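Local coordinates for nitroreductase family protein (PDB 3G14) that probably works as an oxidoreductase of the nitroreductase family, whose members are generally flavin-dependent enzymes that use FMN, at residues Ile106-Ile111 with Thr122-Ala127; Ser72-Asn77 with Leu148-Val153; Asp168-Leu173 with Gly179-Glu184; Leu27-Asp32 with Thr116-Gly121; Lys132-Glu135 with Pro140-Leu143. All blocks are in the same frame, centred on the assembly; numbering follows the deposited sequence.

Interaction 1. Residues Ile106-Ile111 with Thr122-Ala127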
# COMPACT_ATOMS: atom_id res chain seq x y z
N ILE B 106 1.05 1.77 -2.06
CA ILE B 106 0.99 0.34 -2.47
C ILE B 106 2.41 -0.13 -2.71
O ILE B 106 2.86 -1.14 -2.14
CB ILE B 106 0.11 0.13 -3.76
CG1 ILE B 106 -1.38 0.41 -3.51
CG2 ILE B 106 0.21 -1.33 -4.28
CD1 ILE B 106 -2.25 0.41 -4.80
N ALA B 107 3.15 0.59 -3.56
CA ALA B 107 4.51 0.17 -3.95
C ALA B 107 5.48 0.20 -2.78
O ALA B 107 6.30 -0.72 -2.61
CB ALA B 107 5.05 1.03 -5.15
N MSE B 108 5.39 1.25 -1.96
CA MSE B 108 6.20 1.32 -0.75
C MSE B 108 5.89 0.18 0.23
O MSE B 108 6.80 -0.30 0.91
CB MSE B 108 6.02 2.70 -0.06
CG MSE B 108 6.98 2.91 1.07
SE MSE B 108 8.93 2.77 0.57
CE MSE B 108 9.26 4.63 1.22
N GLU B 109 4.65 -0.30 0.32
CA GLU B 109 4.37 -1.45 1.20
C GLU B 109 5.00 -2.74 0.61
O GLU B 109 5.37 -3.66 1.37
CB GLU B 109 2.87 -1.62 1.48
CG GLU B 109 2.53 -2.69 2.53
CD GLU B 109 3.11 -2.42 3.92
OE1 GLU B 109 3.82 -1.37 4.07
OE2 GLU B 109 2.88 -3.25 4.82
N HIS B 110 5.11 -2.82 -0.73
CA HIS B 110 5.86 -3.92 -1.35
C HIS B 110 7.35 -3.86 -0.94
O HIS B 110 7.97 -4.90 -0.66
CB HIS B 110 5.67 -3.95 -2.90
CG HIS B 110 4.35 -4.51 -3.35
ND1 HIS B 110 4.22 -5.31 -4.47
CD2 HIS B 110 3.10 -4.33 -2.87
CE1 HIS B 110 2.94 -5.63 -4.62
NE2 HIS B 110 2.24 -5.04 -3.68
N ILE B 111 7.91 -2.64 -0.89
CA ILE B 111 9.31 -2.43 -0.42
C ILE B 111 9.44 -2.96 1.00
O ILE B 111 10.33 -3.78 1.31
CB ILE B 111 9.71 -0.93 -0.39
CG1 ILE B 111 9.66 -0.31 -1.80
CG2 ILE B 111 11.11 -0.73 0.24
CD1 ILE B 111 10.75 -0.77 -2.72
N THR B 122 12.55 -2.22 8.42
CA THR B 122 12.14 -0.95 7.85
C THR B 122 11.32 -0.17 8.88
O THR B 122 10.96 -0.69 9.95
CB THR B 122 11.25 -1.14 6.59
OG1 THR B 122 10.24 -2.09 6.91
CG2 THR B 122 12.06 -1.61 5.40
N CYS B 123 11.03 1.08 8.56
CA CYS B 123 10.16 1.87 9.40
C CYS B 123 9.55 2.95 8.55
O CYS B 123 10.26 3.78 8.00
CB CYS B 123 10.96 2.49 10.56
SG CYS B 123 9.91 3.35 11.75
N TRP B 124 8.22 2.93 8.40
CA TRP B 124 7.54 4.00 7.62
C TRP B 124 7.77 5.36 8.23
O TRP B 124 7.48 5.59 9.40
CB TRP B 124 6.05 3.74 7.55
CG TRP B 124 5.59 2.84 6.47
CD1 TRP B 124 5.47 1.48 6.53
CD2 TRP B 124 5.04 3.24 5.21
NE1 TRP B 124 4.94 1.00 5.35
CE2 TRP B 124 4.69 2.05 4.51
CE3 TRP B 124 4.87 4.47 4.58
CZ2 TRP B 124 4.14 2.07 3.23
CZ3 TRP B 124 4.30 4.49 3.30
CH2 TRP B 124 3.94 3.30 2.64
N ILE B 125 8.28 6.30 7.44
CA ILE B 125 8.40 7.71 7.90
C ILE B 125 7.77 8.64 6.87
O ILE B 125 8.22 8.70 5.71
CB ILE B 125 9.91 8.09 8.12
CG1 ILE B 125 10.60 7.15 9.13
CG2 ILE B 125 10.06 9.63 8.45
CD1 ILE B 125 12.15 7.13 9.07
N ALA B 126 6.75 9.40 7.30
CA ALA B 126 5.96 10.24 6.41
C ALA B 126 6.00 11.73 6.80
O ALA B 126 5.56 12.57 6.01
CB ALA B 126 4.53 9.79 6.40
N ALA B 127 6.51 12.03 8.00
CA ALA B 127 6.52 13.42 8.55
C ALA B 127 7.92 14.04 8.48
O ALA B 127 8.83 13.64 9.21
CB ALA B 127 6.04 13.43 10.00
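With CG swung anti to the backbone N in both residues (chi1 both near 180°) and a bend at chi2, Met108, a selenomethionine, and Glu109 reach from helix 99-117 to a face and an edge of the Trp124 indole, respectively. Met108 works over the face: its CG sits 3.4 Å from Trp124 CH2, displaced toward the rim, and makes a CH-pi contact with the six-membered ring, 26° off the ring normal. Its CB touches the same carbon, so the base of the side chain, rather than the selenium, does the packing. Glu109 works at the edge. Trp124 NE1 donates to Glu109 OE1 at 2.9 Å, with the oxygen almost in the indole plane and the N-H meeting it nearly along the C-O axis; carboxylate and ring are turned 28° apart. Face contact and in-plane bond together should limit the tilt and rotation of the ring. In this alpha+beta nitroreductase fold, helix 99-117, the longest of the chain, lies at the dimer interface, and Glu109 illustrates its double role: OE2 is hydrogen-bonded to His110 NE2 of the second subunit while OE1 holds the indole of its own chain. The Trp124 side chain also packs on Ile106 of the second subunit.

Interaction 2. Residues Ser72-Asn77 with Leu148-Val153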
# COMPACT_ATOMS: atom_id res chain seq x y z
N SER B 72 14.81 9.70 13.17
CA SER B 72 16.01 10.38 12.70
C SER B 72 17.19 9.47 12.95
O SER B 72 18.01 9.27 12.05
CB SER B 72 16.21 11.70 13.45
OG SER B 72 15.30 12.68 12.99
N GLU B 73 17.25 8.85 14.13
CA GLU B 73 18.38 7.96 14.48
C GLU B 73 18.40 6.69 13.64
O GLU B 73 19.49 6.25 13.26
CB GLU B 73 18.39 7.63 15.96
CG GLU B 73 18.64 8.87 16.77
CD GLU B 73 18.40 8.72 18.23
OE1 GLU B 73 18.20 7.57 18.69
OE2 GLU B 73 18.46 9.77 18.92
N ALA B 74 17.20 6.18 13.27
CA ALA B 74 17.10 4.98 12.41
C ALA B 74 17.75 5.28 11.02
O ALA B 74 18.50 4.47 10.47
CB ALA B 74 15.62 4.54 12.23
N VAL B 75 17.50 6.47 10.51
CA VAL B 75 18.10 6.90 9.25
C VAL B 75 19.62 7.10 9.39
O VAL B 75 20.38 6.75 8.49
CB VAL B 75 17.44 8.22 8.71
CG1 VAL B 75 18.28 8.80 7.54
CG2 VAL B 75 15.94 7.95 8.22
N LEU B 76 20.06 7.65 10.52
CA LEU B 76 21.50 7.84 10.73
C LEU B 76 22.23 6.51 10.82
O LEU B 76 23.36 6.37 10.33
CB LEU B 76 21.80 8.65 11.98
CG LEU B 76 21.39 10.14 12.01
CD1 LEU B 76 21.57 10.68 13.45
CD2 LEU B 76 22.22 10.93 11.01
N ASN B 77 21.61 5.58 11.50
CA ASN B 77 22.29 4.39 12.00
C ASN B 77 22.04 3.13 11.19
O ASN B 77 22.46 2.08 11.61
CB ASN B 77 21.93 4.16 13.47
CG ASN B 77 22.38 5.32 14.35
OD1 ASN B 77 23.39 5.97 14.07
ND2 ASN B 77 21.64 5.58 15.43
N LEU B 148 9.60 7.64 3.27
CA LEU B 148 10.95 7.07 3.25
C LEU B 148 11.06 6.03 4.36
O LEU B 148 10.27 6.01 5.30
CB LEU B 148 11.99 8.21 3.37
CG LEU B 148 12.02 9.08 4.63
CD1 LEU B 148 12.95 8.50 5.71
CD2 LEU B 148 12.42 10.51 4.26
N THR B 149 12.06 5.16 4.26
CA THR B 149 12.34 4.19 5.29
C THR B 149 13.82 3.86 5.38
O THR B 149 14.51 3.71 4.32
CB THR B 149 11.54 2.87 5.03
OG1 THR B 149 11.91 1.85 5.97
CG2 THR B 149 11.81 2.37 3.63
N PRO B 150 14.33 3.69 6.61
CA PRO B 150 15.64 3.05 6.73
C PRO B 150 15.54 1.59 6.25
O PRO B 150 14.46 1.02 6.20
CB PRO B 150 15.90 3.05 8.24
CG PRO B 150 14.48 3.08 8.84
CD PRO B 150 13.73 3.97 7.94
N LEU B 151 16.67 1.02 5.92
CA LEU B 151 16.75 -0.40 5.51
C LEU B 151 18.01 -0.94 6.16
O LEU B 151 19.10 -0.38 5.96
CB LEU B 151 16.84 -0.50 3.99
CG LEU B 151 16.75 -1.95 3.48
CD1 LEU B 151 15.30 -2.39 3.66
CD2 LEU B 151 17.22 -2.06 2.03
N GLY B 152 17.88 -2.00 6.95
CA GLY B 152 19.04 -2.60 7.60
C GLY B 152 18.70 -3.94 8.26
O GLY B 152 17.54 -4.30 8.41
N VAL B 153 19.72 -4.65 8.68
CA VAL B 153 19.48 -5.77 9.55
C VAL B 153 19.09 -5.26 10.95
O VAL B 153 19.81 -4.47 11.53
CB VAL B 153 20.73 -6.63 9.66
CG1 VAL B 153 20.45 -7.80 10.59
CG2 VAL B 153 21.17 -7.05 8.28
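The axes of the two short segments, helix 72-77 and strand 148-151, approach to 7.7 Å at an angle of 49°, with Val75 and Pro150 facing each other at the closest pair of CA atoms. This is helix-on-sheet packing as found in an alpha+beta sandwich: helix 70-77 lies against strand 144-151, an outermost strand of the chain's mixed four-stranded sheet. Alternation along the strand selects the residues that take part. Leu148 and Pro150 direct their side chains toward the helix, whereas Thr149 and Leu151 direct theirs to the other side of the sheet.

Two small apolar meetings make up the interface. At one, Ala74 CB rests against Pro150 CG at 3.9 Å, and the neighbouring ring carbon Pro150 CB lies 3.7 Å from the carbonyl oxygen Ala74 O, which also accepts a hydrogen bond from Ser78 OG. At the other, the CG2 branch of Val75 meets the CD1 branch of Leu148, the two side chains crossing at about a right angle. Leu148 CG stands between its own backbone N and carbonyl carbon (chi1 62°), a crowded position from which the CD1 branch reaches the valine. Helix 54-63 adds to this apolar cluster, since Ile60 touches both Val75 and Leu148. No hydrogen bond links the two segments, and all four touching residues are buried.

Thr149, turned from the helix, is polar: its OG1 accepts from the backbone N of Cys123 and donates to Pro150 O at 2.7 Å, tilted 17° from that carbonyl's plane.

Interaction 3. Residues Asp168-Leu173 with Gly179-Glu184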
# COMPACT_ATOMS: atom_id res chain seq x y z
N ASP B 168 11.45 -1.53 -16.79
CA ASP B 168 12.88 -1.65 -16.50
C ASP B 168 13.15 -0.89 -15.21
O ASP B 168 13.08 0.33 -15.23
CB ASP B 168 13.73 -1.05 -17.63
CG ASP B 168 15.22 -1.18 -17.35
OD1 ASP B 168 15.61 -1.81 -16.32
OD2 ASP B 168 15.99 -0.65 -18.17
N MSE B 169 13.46 -1.60 -14.12
CA MSE B 169 13.65 -0.94 -12.81
C MSE B 169 14.74 0.12 -12.88
O MSE B 169 14.73 1.04 -12.08
CB MSE B 169 13.96 -1.92 -11.66
CG MSE B 169 15.45 -2.25 -11.44
SE MSE B 169 15.75 -3.46 -9.90
CE MSE B 169 13.96 -4.03 -9.90
N ASP B 170 15.67 -0.01 -13.83
CA ASP B 170 16.72 1.00 -13.96
C ASP B 170 16.15 2.40 -14.17
O ASP B 170 16.72 3.36 -13.65
CB ASP B 170 17.71 0.60 -15.06
CG ASP B 170 18.81 1.61 -15.23
OD1 ASP B 170 19.56 1.89 -14.27
OD2 ASP B 170 18.92 2.14 -16.35
N GLU B 171 15.02 2.52 -14.87
CA GLU B 171 14.33 3.83 -15.05
C GLU B 171 13.68 4.38 -13.75
O GLU B 171 13.20 5.52 -13.73
CB GLU B 171 13.21 3.71 -16.08
N TYR B 172 13.63 3.57 -12.71
CA TYR B 172 12.82 3.89 -11.52
C TYR B 172 13.61 3.86 -10.22
O TYR B 172 13.02 3.98 -9.16
CB TYR B 172 11.62 2.95 -11.42
CG TYR B 172 10.67 3.04 -12.59
CD1 TYR B 172 9.63 3.96 -12.59
CD2 TYR B 172 10.81 2.19 -13.69
CE1 TYR B 172 8.74 4.05 -13.68
CE2 TYR B 172 9.92 2.26 -14.78
CZ TYR B 172 8.90 3.21 -14.76
OH TYR B 172 8.04 3.29 -15.83
N LEU B 173 14.93 3.71 -10.32
CA LEU B 173 15.81 3.54 -9.16
C LEU B 173 17.09 4.38 -9.31
O LEU B 173 17.89 4.19 -10.24
CB LEU B 173 16.20 2.10 -9.01
CG LEU B 173 16.93 1.69 -7.74
CD1 LEU B 173 16.03 1.78 -6.54
CD2 LEU B 173 17.39 0.23 -8.02
N GLY B 179 17.72 11.26 -10.62
CA GLY B 179 18.23 11.18 -12.00
C GLY B 179 19.51 10.38 -12.19
O GLY B 179 19.86 10.06 -13.33
N THR B 180 20.23 10.09 -11.11
CA THR B 180 21.44 9.27 -11.18
C THR B 180 21.08 7.78 -10.98
O THR B 180 20.69 7.35 -9.90
CB THR B 180 22.48 9.71 -10.13
OG1 THR B 180 22.84 11.09 -10.36
CG2 THR B 180 23.75 8.84 -10.19
N SER B 181 21.22 7.02 -12.06
CA SER B 181 20.93 5.60 -12.10
C SER B 181 21.67 4.77 -11.03
O SER B 181 22.90 4.79 -10.95
CB SER B 181 21.31 5.06 -13.47
OG SER B 181 21.16 3.66 -13.53
N PHE B 182 20.91 4.03 -10.24
CA PHE B 182 21.50 3.11 -9.27
C PHE B 182 22.27 2.01 -10.02
O PHE B 182 23.44 1.72 -9.73
CB PHE B 182 20.43 2.44 -8.39
CG PHE B 182 21.00 1.46 -7.40
CD1 PHE B 182 21.43 1.89 -6.15
CD2 PHE B 182 21.15 0.11 -7.74
CE1 PHE B 182 21.98 0.99 -5.24
CE2 PHE B 182 21.70 -0.80 -6.83
CZ PHE B 182 22.12 -0.36 -5.59
N MSE B 183 21.59 1.38 -10.96
CA MSE B 183 22.15 0.16 -11.55
C MSE B 183 23.30 0.42 -12.50
O MSE B 183 24.12 -0.47 -12.70
CB MSE B 183 21.09 -0.69 -12.23
CG MSE B 183 20.12 -1.45 -11.27
SE MSE B 183 18.72 -2.01 -12.38
CE MSE B 183 19.68 -3.51 -13.21
N GLU B 184 23.37 1.61 -13.07
CA GLU B 184 24.44 1.92 -14.01
C GLU B 184 25.64 2.55 -13.31
O GLU B 184 26.66 2.77 -13.94
CB GLU B 184 23.95 2.88 -15.09
CG GLU B 184 22.78 2.36 -15.92
CD GLU B 184 22.24 3.44 -16.84
OE1 GLU B 184 23.07 4.12 -17.47
OE2 GLU B 184 21.01 3.63 -16.92
O HOH W 1 18.90 2.17 -11.78
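Leu173 and Phe182 form the tight, buried half of this contact, while Asp170 and Glu184 form its polar half near solvent. On the inner side the two apolar side chains run alongside each other in the same direction, with Leu173 CG 3.6 Å from Phe182 CB. The backbones close over them through Phe182 N, which donates to Leu173 O at 3.0 Å and nearly straight (174° at the hydrogen), although the donor is tilted from the carbonyl plane. Leu28 and Val50 line the same core around Leu173. Next to it the selenomethionines Met169 and Met183 cross at about a right angle, Met169 CG touching Met183 SE at 3.4 Å.

The first segment runs into strand 173-175, outermost in the mixed sheet within this chain, and the second follows it; small side-chain motifs shape both. Asp168 OD1 accepts from Asp170 N in an Asx turn, and Ser181 OG accepts from Glu184 N in an ST motif.

Farther out, the same serine hydroxyl donates a very short bond, 2.5 Å, to Asp170 OD1. Water 1 joins the two halves: it lies within bonding distance of Asp170 OD1 and Leu173 O, to which it can donate, and accepts from Met183 N. OD1 thus receives the serine and probably the water. Its partner OD2 points to the exposed Glu184, where Asp170 OD2 and Glu184 OE2 are 2.6 Å apart with their carboxylate planes 49° apart. Oxygens that close suggest that one of the two acids probably carries a proton, its pKa expected to be raised by the neighbouring carboxylate.

Interaction 4. Residues Leu27-Asp32 with Thr116-Gly121. With ACT (acetate ion), chain G.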
# COMPACT_ATOMS: atom_id res chain seq x y z
N LEU B 27 18.50 -6.24 -2.28
CA LEU B 27 17.93 -4.92 -2.61
C LEU B 27 17.22 -4.90 -3.96
O LEU B 27 16.11 -4.34 -4.10
CB LEU B 27 19.03 -3.87 -2.64
CG LEU B 27 18.58 -2.43 -2.96
CD1 LEU B 27 17.54 -1.90 -1.94
CD2 LEU B 27 19.79 -1.54 -3.05
N LEU B 28 17.85 -5.47 -4.98
CA LEU B 28 17.21 -5.38 -6.27
C LEU B 28 15.93 -6.25 -6.33
O LEU B 28 15.00 -5.89 -7.03
CB LEU B 28 18.18 -5.64 -7.41
CG LEU B 28 19.32 -4.60 -7.53
CD1 LEU B 28 20.30 -5.05 -8.59
CD2 LEU B 28 18.82 -3.18 -7.84
N LYS B 29 15.88 -7.34 -5.56
CA LYS B 29 14.65 -8.16 -5.42
C LYS B 29 13.52 -7.38 -4.72
O LYS B 29 12.38 -7.44 -5.15
CB LYS B 29 14.91 -9.47 -4.67
CG LYS B 29 15.61 -10.55 -5.50
CD LYS B 29 15.57 -11.94 -4.80
CE LYS B 29 16.75 -12.14 -3.84
NZ LYS B 29 16.57 -13.28 -2.88
N ILE B 30 13.86 -6.63 -3.68
CA ILE B 30 12.90 -5.72 -3.00
C ILE B 30 12.32 -4.70 -4.01
O ILE B 30 11.09 -4.48 -4.11
CB ILE B 30 13.59 -5.05 -1.79
CG1 ILE B 30 13.99 -6.14 -0.77
CG2 ILE B 30 12.71 -3.98 -1.15
CD1 ILE B 30 15.03 -5.67 0.28
N ILE B 31 13.21 -4.07 -4.79
CA ILE B 31 12.73 -3.10 -5.77
C ILE B 31 11.84 -3.77 -6.84
O ILE B 31 10.83 -3.21 -7.27
CB ILE B 31 13.89 -2.28 -6.43
CG1 ILE B 31 14.73 -1.55 -5.36
CG2 ILE B 31 13.29 -1.24 -7.41
CD1 ILE B 31 13.96 -0.55 -4.41
N ASP B 32 12.24 -4.95 -7.30
CA ASP B 32 11.42 -5.74 -8.20
C ASP B 32 10.01 -6.01 -7.66
O ASP B 32 9.03 -5.90 -8.38
CB ASP B 32 12.10 -7.07 -8.51
CG ASP B 32 11.34 -7.87 -9.53
OD1 ASP B 32 11.25 -7.41 -10.70
OD2 ASP B 32 10.84 -8.93 -9.16
N THR B 116 11.28 -7.20 4.78
CA THR B 116 11.03 -8.18 5.82
C THR B 116 11.34 -9.61 5.35
O THR B 116 12.04 -10.37 6.03
CB THR B 116 9.57 -8.13 6.29
OG1 THR B 116 9.23 -6.78 6.67
CG2 THR B 116 9.35 -9.11 7.45
N ASP B 117 10.82 -9.96 4.17
CA ASP B 117 11.12 -11.24 3.49
C ASP B 117 12.62 -11.51 3.31
O ASP B 117 13.03 -12.67 3.38
CB ASP B 117 10.38 -11.24 2.13
CG ASP B 117 10.63 -12.47 1.31
OD1 ASP B 117 10.25 -13.56 1.74
OD2 ASP B 117 11.21 -12.33 0.21
N GLU B 118 13.40 -10.47 3.04
CA GLU B 118 14.85 -10.58 2.81
C GLU B 118 15.68 -10.44 4.10
O GLU B 118 16.91 -10.49 4.06
CB GLU B 118 15.32 -9.56 1.76
CG GLU B 118 14.68 -9.67 0.37
CD GLU B 118 14.88 -10.99 -0.33
OE1 GLU B 118 15.86 -11.69 -0.02
OE2 GLU B 118 14.06 -11.31 -1.23
N GLY B 119 15.00 -10.30 5.24
CA GLY B 119 15.66 -10.30 6.54
C GLY B 119 16.11 -8.93 6.98
O GLY B 119 17.02 -8.82 7.83
N TYR B 120 15.47 -7.91 6.41
CA TYR B 120 15.76 -6.52 6.71
C TYR B 120 14.60 -5.83 7.42
O TYR B 120 13.44 -6.07 7.12
CB TYR B 120 16.13 -5.75 5.43
CG TYR B 120 17.38 -6.26 4.73
CD1 TYR B 120 18.57 -6.44 5.43
CD2 TYR B 120 17.37 -6.52 3.36
CE1 TYR B 120 19.72 -6.91 4.78
CE2 TYR B 120 18.51 -6.98 2.69
CZ TYR B 120 19.68 -7.18 3.41
OH TYR B 120 20.80 -7.63 2.75
N GLY B 121 14.94 -4.95 8.35
CA GLY B 121 14.01 -4.06 9.02
C GLY B 121 13.74 -2.78 8.21
O GLY B 121 14.58 -2.33 7.45
C ACT G . 13.05 -14.70 -2.08
O ACT G . 12.30 -14.53 -1.10
OXT ACT G . 13.94 -13.85 -2.22
CH3 ACT G . 12.91 -15.85 -3.04
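Lys29 and Glu118 meet beside an acetate ion, probably from the crystallisation liquor, and their own salt bridge is the looser part of the cluster. Lys29 NZ gives acetate OXT a hydrogen bond of 2.8 Å, but reaches Glu118 OE1 at 3.3 Å, a weak bond. Glu118 OE2 in turn comes within 2.7 Å of the same acetate OXT, and Asp117 OD2 lies 2.8 Å from acetate O. So many acidic oxygens in close company suggest that at least one of the acid groups is protonated, with the lysine offsetting part of the remaining charge. The Lys29 chain bends at chi3 (-87°), bringing its ammonium group round to the acetate and to the glutamate, whose side chain it crosses at about a right angle.

Below this polar rim the contact turns apolar. Ile30 slides past the Glu118 stem in the opposite direction, with Ile30 CG1 3.8 Å from Glu118 CG. Its far methyl, Ile30 CD1, arrives at the edge of the Tyr120 ring, near the ring plane and 4.0 Å from Tyr120 CD2. The phenol of that tyrosine is tied through a hydrogen bond of Tyr120 OH to Asp23 N, just before the start of helix 24-35. Lys29 also packs on Tyr5 of the second subunit, which places the acidic cluster close to the dimer interface.

Gly119, with its positive phi of 89°, turns the chain from helix 99-117 toward Tyr120, which packs on Ile30, the glycine forming the Schellman motif characteristic of helix C-terminal ends.

Interaction 5. Residues Lys132-Glu135 with Pro140-Leu143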
# COMPACT_ATOMS: atom_id res chain seq x y z
N LYS B 132 13.37 20.39 2.49
CA LYS B 132 14.72 20.06 2.87
C LYS B 132 15.15 18.74 2.27
O LYS B 132 16.31 18.61 1.86
CB LYS B 132 14.91 20.07 4.40
CG LYS B 132 15.06 21.50 4.95
CD LYS B 132 16.45 22.09 4.61
CE LYS B 132 16.45 23.61 4.39
NZ LYS B 132 17.84 24.11 4.03
N ILE B 133 14.24 17.77 2.18
CA ILE B 133 14.62 16.50 1.54
C ILE B 133 14.81 16.70 0.02
O ILE B 133 15.75 16.17 -0.59
CB ILE B 133 13.64 15.35 1.85
CG1 ILE B 133 13.74 15.00 3.36
CG2 ILE B 133 13.96 14.11 0.93
CD1 ILE B 133 12.80 13.94 3.85
N LYS B 134 13.96 17.53 -0.60
CA LYS B 134 14.14 17.81 -2.02
C LYS B 134 15.46 18.50 -2.30
O LYS B 134 16.12 18.20 -3.30
CB LYS B 134 13.02 18.69 -2.54
CG LYS B 134 11.69 17.97 -2.63
CD LYS B 134 10.66 19.02 -3.01
CE LYS B 134 9.34 18.44 -3.43
NZ LYS B 134 8.32 19.51 -3.66
N GLU B 135 15.85 19.44 -1.44
CA GLU B 135 17.14 20.10 -1.56
C GLU B 135 18.33 19.13 -1.39
O GLU B 135 19.31 19.21 -2.13
CB GLU B 135 17.24 21.29 -0.58
CG GLU B 135 16.27 22.42 -0.94
CD GLU B 135 16.12 23.50 0.14
OE1 GLU B 135 16.87 23.48 1.13
OE2 GLU B 135 15.24 24.38 -0.02
N PRO B 140 13.33 17.73 -8.27
CA PRO B 140 12.50 18.86 -8.77
C PRO B 140 11.30 19.19 -7.86
O PRO B 140 10.62 18.30 -7.34
CB PRO B 140 12.02 18.37 -10.15
CG PRO B 140 13.10 17.41 -10.60
CD PRO B 140 13.60 16.73 -9.32
N ASP B 141 11.06 20.48 -7.68
CA ASP B 141 10.07 20.96 -6.72
C ASP B 141 8.62 20.68 -7.13
O ASP B 141 7.73 20.80 -6.30
CB ASP B 141 10.25 22.46 -6.45
CG ASP B 141 9.89 22.86 -5.02
OD1 ASP B 141 9.65 22.00 -4.11
OD2 ASP B 141 9.87 24.09 -4.79
N ASN B 142 8.38 20.28 -8.37
CA ASN B 142 7.03 19.85 -8.81
C ASN B 142 6.70 18.39 -8.42
O ASN B 142 5.60 17.94 -8.65
CB ASN B 142 6.84 20.06 -10.33
CG ASN B 142 7.82 19.22 -11.16
OD1 ASN B 142 9.00 19.19 -10.89
ND2 ASN B 142 7.30 18.47 -12.11
N LEU B 143 7.64 17.66 -7.85
CA LEU B 143 7.37 16.31 -7.39
C LEU B 143 7.11 16.31 -5.89
O LEU B 143 7.33 17.31 -5.22
CB LEU B 143 8.56 15.42 -7.73
CG LEU B 143 8.88 15.39 -9.24
CD1 LEU B 143 10.18 14.61 -9.49
CD2 LEU B 143 7.75 14.78 -10.04
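Lys134 has the most surface covered in this contact, followed by Asp141 and Leu143, and the three meet at a single nitrogen. The lysine runs out from helix 130-137 in a fully extended chain beyond CG, with chi2, chi3 and chi4 all near 180°, which carries NZ across to the type I beta turn Pro140-Leu143. There Lys134 NZ forms a salt bridge with Asp141 OD1 at 2.9 Å, approaching on the anti side and 23° out of the carboxylate plane. The same nitrogen donates to the backbone oxygen Asp141 O at 3.0 Å, lying well above the plane of that carbonyl, and makes a weak bond, despite its 2.9 Å, to Leu143 O. The turn is closed by its own bond from Leu143 N to Pro140 O, while the leucine side chain leads away to pack on Asn87 and Trp178. In fold terms the lysine bridges helix 130-137 to the turn that precedes strand 144-151, and its stem lies against Val145 of that strand. With one carboxylate and two carbonyl oxygens around it, the largely buried ammonium is compensated for its loss of water, and the negative charge beside it would be expected to favour the protonated lysine.

Interactions 1 and 2 lie in the buried core and share a seam: Ile125 N bonds to Leu148 O, joining the loop 122-127 to strand 144-151. Interaction 2 is purely apolar across its segments, whereas interaction 1 adds one polar bond near the dimer interface. Helix 99-117 serves interactions 1 and 4, and both touch the second subunit. Interactions 3 and 4 meet where Met169 and Phe182 pack on helix 24-35. Interactions 3, 4 and 5 are only partly buried and rely more on charged groups, whereas interaction 1 has a single buried carboxylate: an acid pair in 3, an acetate-bridged cluster in 4, a lysine held by oxygens in 5. Interaction 5 touches interaction 2 through Ile133 and Leu148.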